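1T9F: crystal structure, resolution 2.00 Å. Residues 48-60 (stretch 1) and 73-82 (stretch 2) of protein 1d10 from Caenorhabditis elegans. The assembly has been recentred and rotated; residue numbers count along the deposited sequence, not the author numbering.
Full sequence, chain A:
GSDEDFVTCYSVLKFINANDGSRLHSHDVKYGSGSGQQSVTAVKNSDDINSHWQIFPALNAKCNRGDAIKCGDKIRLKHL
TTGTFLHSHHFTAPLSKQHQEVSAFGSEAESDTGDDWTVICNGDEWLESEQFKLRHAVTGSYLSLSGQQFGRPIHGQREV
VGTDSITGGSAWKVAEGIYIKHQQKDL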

ATOM      1  N   ASP A  48      14.643   5.056   0.893  1.00 58.48           N
ATOM      2  CA  ASP A  48      14.390   5.583   2.236  1.00 48.34           C
ATOM      3  C   ASP A  48      13.772   4.439   3.040  1.00 41.75           C
ATOM      4  O   ASP A  48      12.819   3.798   2.591  1.00 31.83           O
ATOM      5  CB  ASP A  48      13.428   6.780   2.182  1.00 57.14           C
ATOM      6  CG  ASP A  48      13.171   7.400   3.558  1.00 56.40           C
ATOM      7  OD1 ASP A  48      12.472   8.434   3.627  1.00 59.39           O
ATOM      8  OD2 ASP A  48      13.662   6.858   4.569  1.00 54.73           O
ATOM      9  N   ILE A  49      14.327   4.183   4.220  1.00 32.35           N
ATOM     10  CA  ILE A  49      13.852   3.103   5.074  1.00 25.91           C
ATOM     11  C   ILE A  49      12.355   3.176   5.395  1.00 19.03           C
ATOM     12  O   ILE A  49      11.706   2.144   5.567  1.00 19.16           O
ATOM     13  CB  ILE A  49      14.671   3.048   6.395  1.00 34.74           C
ATOM     14  CG1 ILE A  49      14.260   1.821   7.218  1.00 33.93           C
ATOM     15  CG2 ILE A  49      14.468   4.326   7.195  1.00 32.14           C
ATOM     16  CD1 ILE A  49      14.536   0.492   6.531  1.00 39.73           C
ATOM     17  N   ASN A  50      11.808   4.384   5.475  1.00 15.02           N
ATOM     18  CA  ASN A  50      10.392   4.544   5.763  1.00 19.43           C
ATOM     19  C   ASN A  50       9.528   4.221   4.540  1.00 18.39           C
ATOM     20  O   ASN A  50       8.309   4.349   4.602  1.00 15.94           O
ATOM     21  CB  ASN A  50      10.087   5.971   6.246  1.00 16.04           C
ATOM     22  CG  ASN A  50      10.686   6.265   7.618  1.00 22.48           C
ATOM     23  OD1 ASN A  50      10.408   5.567   8.591  1.00 24.04           O
ATOM     24  ND2 ASN A  50      11.519   7.293   7.693  1.00 25.64           N
ATOM     25  N   SER A  51      10.160   3.812   3.439  1.00 10.93           N
ATOM     26  CA  SER A  51       9.420   3.464   2.225  1.00 16.19           C
ATOM     27  C   SER A  51       9.393   1.957   2.025  1.00 21.33           C
ATOM     28  O   SER A  51       8.944   1.470   0.979  1.00 17.16           O
ATOM     29  CB  SER A  51      10.046   4.114   0.984  1.00 22.74           C
ATOM     30  OG  SER A  51       9.928   5.527   1.035  1.00 20.35           O
ATOM     31  N   HIS A  52       9.895   1.220   3.013  1.00 15.32           N
ATOM     32  CA  HIS A  52       9.908  -0.234   2.917  1.00 15.60           C
ATOM     33  C   HIS A  52       8.700  -0.862   3.579  1.00 17.97           C
ATOM     34  O   HIS A  52       8.308  -0.472   4.691  1.00 15.73           O
ATOM     35  CB  HIS A  52      11.188  -0.801   3.525  1.00 20.63           C
ATOM     36  CG  HIS A  52      12.396  -0.542   2.686  1.00 29.15           C
ATOM     37  ND1 HIS A  52      13.023   0.682   2.646  1.00 34.25           N
ATOM     38  CD2 HIS A  52      13.035  -1.321   1.783  1.00 34.44           C
ATOM     39  CE1 HIS A  52      13.994   0.649   1.752  1.00 32.66           C
ATOM     40  NE2 HIS A  52      14.022  -0.555   1.211  1.00 36.38           N
ATOM     41  N   TRP A  53       8.117  -1.831   2.874  1.00 12.16           N
ATOM     42  CA  TRP A  53       6.942  -2.551   3.344  1.00 11.86           C
ATOM     43  C   TRP A  53       7.164  -4.051   3.250  1.00 14.14           C
ATOM     44  O   TRP A  53       7.851  -4.534   2.351  1.00 21.98           O
ATOM     45  CB  TRP A  53       5.721  -2.189   2.500  1.00 17.14           C
ATOM     46  CG  TRP A  53       5.403  -0.745   2.486  1.00 10.73           C
ATOM     47  CD1 TRP A  53       6.011   0.224   1.741  1.00 11.99           C
ATOM     48  CD2 TRP A  53       4.398  -0.093   3.257  1.00  6.42           C
ATOM     49  NE1 TRP A  53       5.441   1.448   2.005  1.00 13.45           N
ATOM     50  CE2 TRP A  53       4.446   1.279   2.932  1.00  9.57           C
ATOM     51  CE3 TRP A  53       3.452  -0.537   4.198  1.00 15.25           C
ATOM     52  CZ2 TRP A  53       3.586   2.216   3.510  1.00 12.29           C
ATOM     53  CZ3 TRP A  53       2.596   0.392   4.773  1.00 10.32           C
ATOM     54  CH2 TRP A  53       2.670   1.756   4.424  1.00 12.75           C
ATOM     55  N   GLN A  54       6.571  -4.796   4.173  1.00 17.71           N
ATOM     56  CA  GLN A  54       6.715  -6.239   4.154  1.00 14.84           C
ATOM     57  C   GLN A  54       5.397  -6.914   3.843  1.00 12.80           C
ATOM     58  O   GLN A  54       4.371  -6.639   4.466  1.00 14.15           O
ATOM     59  CB  GLN A  54       7.245  -6.744   5.496  1.00 17.45           C
ATOM     60  CG  GLN A  54       7.448  -8.250   5.527  1.00 13.96           C
ATOM     61  CD  GLN A  54       8.252  -8.682   6.730  1.00 24.58           C
ATOM     62  OE1 GLN A  54       8.104  -8.123   7.812  1.00 19.66           O
ATOM     63  NE2 GLN A  54       9.104  -9.687   6.550  1.00 26.83           N
ATOM     64  N   ILE A  55       5.428  -7.805   2.865  1.00 15.05           N
ATOM     65  CA  ILE A  55       4.237  -8.531   2.467  1.00 13.28           C
ATOM     66  C   ILE A  55       3.906  -9.627   3.469  1.00 16.62           C
ATOM     67  O   ILE A  55       4.746 -10.476   3.773  1.00 18.18           O
ATOM     68  CB  ILE A  55       4.421  -9.160   1.076  1.00 20.34           C
ATOM     69  CG1 ILE A  55       4.701  -8.053   0.055  1.00 16.93           C
ATOM     70  CG2 ILE A  55       3.170  -9.940   0.686  1.00 25.84           C
ATOM     71  CD1 ILE A  55       5.059  -8.562  -1.291  1.00 26.87           C
ATOM     72  N   PHE A  56       2.678  -9.581   3.987  1.00 18.79           N
ATOM     73  CA  PHE A  56       2.173 -10.559   4.947  1.00 17.95           C
ATOM     74  C   PHE A  56       0.982 -11.303   4.350  1.00 22.55           C
ATOM     75  O   PHE A  56       0.294 -10.777   3.475  1.00 16.92           O
ATOM     76  CB  PHE A  56       1.689  -9.866   6.226  1.00 18.01           C
ATOM     77  CG  PHE A  56       2.732  -9.760   7.301  1.00 19.86           C
ATOM     78  CD1 PHE A  56       3.875  -8.999   7.112  1.00 17.42           C
ATOM     79  CD2 PHE A  56       2.562 -10.423   8.511  1.00 28.23           C
ATOM     80  CE1 PHE A  56       4.838  -8.893   8.116  1.00 22.82           C
ATOM     81  CE2 PHE A  56       3.523 -10.326   9.527  1.00 28.46           C
ATOM     82  CZ  PHE A  56       4.659  -9.558   9.325  1.00 23.30           C
ATOM     83  N   PRO A  57       0.721 -12.537   4.815  1.00 25.91           N
ATOM     84  CA  PRO A  57      -0.430 -13.264   4.265  1.00 24.76           C
ATOM     85  C   PRO A  57      -1.672 -12.540   4.773  1.00 19.25           C
ATOM     86  O   PRO A  57      -1.574 -11.730   5.699  1.00 20.25           O
ATOM     87  CB  PRO A  57      -0.273 -14.662   4.861  1.00 25.61           C
ATOM     88  CG  PRO A  57       0.387 -14.387   6.188  1.00 25.49           C
ATOM     89  CD  PRO A  57       1.426 -13.346   5.829  1.00 23.57           C
ATOM     90  N   ALA A  58      -2.826 -12.808   4.167  1.00 16.75           N
ATOM     91  CA  ALA A  58      -4.072 -12.162   4.575  1.00 23.14           C
ATOM     92  C   ALA A  58      -4.348 -12.417   6.057  1.00 21.34           C
ATOM     93  O   ALA A  58      -3.809 -13.362   6.634  1.00 19.00           O
ATOM     94  CB  ALA A  58      -5.226 -12.677   3.725  1.00 19.46           C
ATOM     95  N   LEU A  59      -5.185 -11.579   6.666  1.00 19.96           N
ATOM     96  CA  LEU A  59      -5.501 -11.720   8.091  1.00 28.31           C
ATOM     97  C   LEU A  59      -5.841 -13.142   8.512  1.00 32.85           C
ATOM     98  O   LEU A  59      -5.332 -13.635   9.521  1.00 35.59           O
ATOM     99  CB  LEU A  59      -6.659 -10.804   8.495  1.00 23.94           C
ATOM    100  CG  LEU A  59      -7.068 -10.944   9.971  1.00 28.15           C
ATOM    101  CD1 LEU A  59      -5.938 -10.453  10.863  1.00 34.86           C
ATOM    102  CD2 LEU A  59      -8.333 -10.147  10.246  1.00 37.55           C
ATOM    103  N   ASN A  60      -6.697 -13.811   7.751  1.00 29.54           N
ATOM    104  CA  ASN A  60      -7.079 -15.173   8.116  1.00 40.63           C
ATOM    105  C   ASN A  60      -6.406 -16.255   7.277  1.00 42.82           C
ATOM    106  O   ASN A  60      -6.966 -17.330   7.056  1.00 39.17           O
ATOM    107  CB  ASN A  60      -8.602 -15.314   8.055  1.00 47.65           C
ATOM    108  CG  ASN A  60      -9.306 -14.404   9.053  1.00 54.90           C
ATOM    109  OD1 ASN A  60      -9.031 -14.454  10.257  1.00 51.31           O
ATOM    110  ND2 ASN A  60     -10.211 -13.565   8.559  1.00 46.54           N
ATOM    111  N   ASP A  73      -5.227 -13.124  -4.750  1.00 23.40           N
ATOM    112  CA  ASP A  73      -5.113 -13.401  -3.319  1.00 27.21           C
ATOM    113  C   ASP A  73      -5.001 -12.103  -2.529  1.00 24.19           C
ATOM    114  O   ASP A  73      -4.556 -11.083  -3.054  1.00 19.26           O
ATOM    115  CB  ASP A  73      -3.885 -14.275  -3.035  1.00 29.22           C
ATOM    116  CG  ASP A  73      -4.186 -15.762  -3.146  1.00 37.68           C
ATOM    117  OD1 ASP A  73      -3.245 -16.564  -2.972  1.00 46.45           O
ATOM    118  OD2 ASP A  73      -5.356 -16.127  -3.398  1.00 36.00           O
ATOM    119  N   LYS A  74      -5.423 -12.143  -1.269  1.00 19.99           N
ATOM    120  CA  LYS A  74      -5.342 -10.979  -0.403  1.00 20.83           C
ATOM    121  C   LYS A  74      -4.024 -11.015   0.358  1.00 23.59           C
ATOM    122  O   LYS A  74      -3.466 -12.088   0.603  1.00 16.09           O
ATOM    123  CB  LYS A  74      -6.512 -10.958   0.591  1.00 21.63           C
ATOM    124  CG  LYS A  74      -7.844 -10.606  -0.057  1.00 30.33           C
ATOM    125  CD  LYS A  74      -8.964 -10.465   0.950  1.00 34.71           C
ATOM    126  CE  LYS A  74      -9.381 -11.806   1.518  1.00 38.03           C
ATOM    127  NZ  LYS A  74     -10.602 -11.663   2.357  1.00 44.92           N
ATOM    128  N   ILE A  75      -3.509  -9.837   0.689  1.00 18.64           N
ATOM    129  CA  ILE A  75      -2.278  -9.723   1.457  1.00 17.58           C
ATOM    130  C   ILE A  75      -2.452  -8.575   2.426  1.00 14.82           C
ATOM    131  O   ILE A  75      -3.467  -7.886   2.412  1.00 16.80           O
ATOM    132  CB  ILE A  75      -1.047  -9.385   0.586  1.00 15.70           C
ATOM    133  CG1 ILE A  75      -1.248  -8.033  -0.116  1.00 19.95           C
ATOM    134  CG2 ILE A  75      -0.795 -10.495  -0.404  1.00 21.39           C
ATOM    135  CD1 ILE A  75      -0.013  -7.528  -0.872  1.00 22.79           C
ATOM    136  N   ARG A  76      -1.457  -8.402   3.283  1.00 17.95           N
ATOM    137  CA  ARG A  76      -1.411  -7.306   4.226  1.00 15.08           C
ATOM    138  C   ARG A  76      -0.027  -6.710   3.999  1.00 13.78           C
ATOM    139  O   ARG A  76       0.905  -7.425   3.627  1.00 17.71           O
ATOM    140  CB  ARG A  76      -1.558  -7.811   5.665  1.00 16.03           C
ATOM    141  CG  ARG A  76      -3.011  -8.026   6.106  1.00 17.90           C
ATOM    142  CD  ARG A  76      -3.078  -8.477   7.560  1.00 18.32           C
ATOM    143  NE  ARG A  76      -2.430  -9.772   7.720  1.00 18.88           N
ATOM    144  CZ  ARG A  76      -2.002 -10.270   8.875  1.00 23.43           C
ATOM    145  NH1 ARG A  76      -2.153  -9.581   9.997  1.00 19.98           N
ATOM    146  NH2 ARG A  76      -1.405 -11.457   8.901  1.00 14.71           N
ATOM    147  N   LEU A  77       0.111  -5.403   4.193  1.00 15.59           N
ATOM    148  CA  LEU A  77       1.395  -4.754   3.992  1.00 15.09           C
ATOM    149  C   LEU A  77       1.832  -4.071   5.279  1.00 12.27           C
ATOM    150  O   LEU A  77       1.190  -3.131   5.750  1.00 13.79           O
ATOM    151  CB  LEU A  77       1.307  -3.727   2.854  1.00 20.55           C
ATOM    152  CG  LEU A  77       1.225  -4.291   1.430  1.00 25.97           C
ATOM    153  CD1 LEU A  77       1.017  -3.156   0.425  1.00 23.11           C
ATOM    154  CD2 LEU A  77       2.518  -5.050   1.109  1.00 18.62           C
ATOM    155  N   LYS A  78       2.931  -4.558   5.840  1.00 15.43           N
ATOM    156  CA  LYS A  78       3.471  -4.017   7.079  1.00 13.62           C
ATOM    157  C   LYS A  78       4.525  -2.933   6.848  1.00 13.33           C
ATOM    158  O   LYS A  78       5.486  -3.141   6.103  1.00 16.33           O
ATOM    159  CB  LYS A  78       4.086  -5.154   7.894  1.00 13.69           C
ATOM    160  CG  LYS A  78       4.508  -4.748   9.302  1.00 20.49           C
ATOM    161  CD  LYS A  78       5.127  -5.923  10.026  1.00 23.55           C
ATOM    162  CE  LYS A  78       5.438  -5.589  11.470  1.00 33.61           C
ATOM    163  NZ  LYS A  78       6.066  -6.752  12.133  1.00 29.81           N
ATOM    164  N   HIS A  79       4.335  -1.772   7.461  1.00 10.64           N
ATOM    165  CA  HIS A  79       5.306  -0.695   7.339  1.00 15.52           C
ATOM    166  C   HIS A  79       6.408  -1.062   8.332  1.00 21.16           C
ATOM    167  O   HIS A  79       6.186  -1.058   9.548  1.00 18.88           O
ATOM    168  CB  HIS A  79       4.667   0.643   7.693  1.00 14.29           C
ATOM    169  CG  HIS A  79       5.594   1.804   7.538  1.00 22.33           C
ATOM    170  ND1 HIS A  79       5.956   2.613   8.594  1.00 17.69           N
ATOM    171  CD2 HIS A  79       6.231   2.297   6.447  1.00 15.86           C
ATOM    172  CE1 HIS A  79       6.773   3.558   8.158  1.00 24.14           C
ATOM    173  NE2 HIS A  79       6.957   3.387   6.860  1.00 18.82           N
ATOM    174  N   LEU A  80       7.584  -1.389   7.809  1.00 18.40           N
ATOM    175  CA  LEU A  80       8.698  -1.839   8.635  1.00 22.07           C
ATOM    176  C   LEU A  80       9.133  -0.985   9.809  1.00 27.89           C
ATOM    177  O   LEU A  80       9.279  -1.498  10.915  1.00 28.20           O
ATOM    178  CB  LEU A  80       9.922  -2.132   7.764  1.00 27.86           C
ATOM    179  CG  LEU A  80       9.957  -3.476   7.033  1.00 37.42           C
ATOM    180  CD1 LEU A  80      11.350  -3.692   6.464  1.00 39.90           C
ATOM    181  CD2 LEU A  80       9.605  -4.607   7.993  1.00 39.14           C
ATOM    182  N   THR A  81       9.328   0.308   9.590  1.00 24.68           N
ATOM    183  CA  THR A  81       9.796   1.167  10.668  1.00 33.21           C
ATOM    184  C   THR A  81       8.804   1.478  11.784  1.00 36.80           C
ATOM    185  O   THR A  81       9.224   1.858  12.876  1.00 36.81           O
ATOM    186  CB  THR A  81      10.348   2.494  10.117  1.00 27.30           C
ATOM    187  OG1 THR A  81       9.304   3.209   9.454  1.00 22.45           O
ATOM    188  CG2 THR A  81      11.476   2.221   9.124  1.00 17.20           C
ATOM    189  N   THR A  82       7.503   1.328  11.536  1.00 26.74           N
ATOM    190  CA  THR A  82       6.532   1.615  12.593  1.00 24.64           C
ATOM    191  C   THR A  82       5.714   0.400  13.011  1.00 26.22           C
ATOM    192  O   THR A  82       4.936   0.469  13.958  1.00 27.05           O
ATOM    193  CB  THR A  82       5.568   2.742  12.192  1.00 23.10           C
ATOM    194  OG1 THR A  82       4.765   2.323  11.078  1.00 17.86           O
ATOM    195  CG2 THR A  82       6.352   3.995  11.822  1.00 25.16           C
TER
HETATM  196  O   HOH W   1       9.458   1.226   6.680  1.00 18.52           O
HETATM  197  O   HOH W   2       8.188  -8.339  10.419  1.00 29.43           O

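Antiparallel strands illustrate a general principle: the backbone ladder fixes the register, and the register decides which side chains meet on each face of the sheet. In protein 1d10 the strand around residues 53-57 runs against strand 74-79, their axes at 149° and 4.4 Å apart at closest approach. Two hydrogen-bonded pairs form the ladder. Gln 54 N donates to Lys 78 O at 2.8 Å, and Lys 78 N returns a bond to Gln 54 O at 2.9 Å; two residues on, Phe 56 N reaches Arg 76 O at 2.8 Å and Arg 76 N reaches Phe 56 O at 3.0 Å. Between them lies the non-hydrogen-bonded pair Ile 55 and Leu 77, and Trp 53 with His 79 forms another. Here alpha carbons approach carbonyls instead, as where Trp 53 CA lies 3.2 Å from Lys 78 O. Past the ladder, a weak bond from Leu 80 N to His 52 O (3.3 Å) continues the pairing, and water 1 links the two stretches by donating to Ile 49 O and His 52 O while accepting from Thr 81 N.

Alternation sends Trp 53, Ile 55, Leu 77 and His 79 to one face. This face is buried and largely apolar: Ile 55 CG1 packs 3.9 Å from Leu 77 CD2. His 79 CB sits over the six-membered ring of Trp 53, 4.0 Å from its centroid, and the imidazole turns its edge toward the indole face. The histidine also has a polar role, since NE2 donates to Asn 50 O at 2.8 Å, tying the 3-10 segment to the end of the strand. Its other nitrogen, ND1, shares a hydrogen bond with Thr 82 OG1 at 2.8 Å, so both ring nitrogens are engaged.

The opposite face carries Gln 54, Phe 56, Arg 76 and Lys 78. Arg 76, which has the largest area covered by the other stretch, bends back so that its guanidinium lies between Leu 59 CA over one face and Phe 56 CD2 over the other. In the plane of the group, NE and NH2 both donate to Pro 57 O, at 2.9 and 3.2 Å. A planar cation thus packs through its faces while bonding along its edge. Lys 78, fully extended, places its CD 3.5 Å from Phe 56 CE1; its NZ donates to water 2, which in turn donates to Gln 54 OE1, bridging the polar ends of this cross-strand pair.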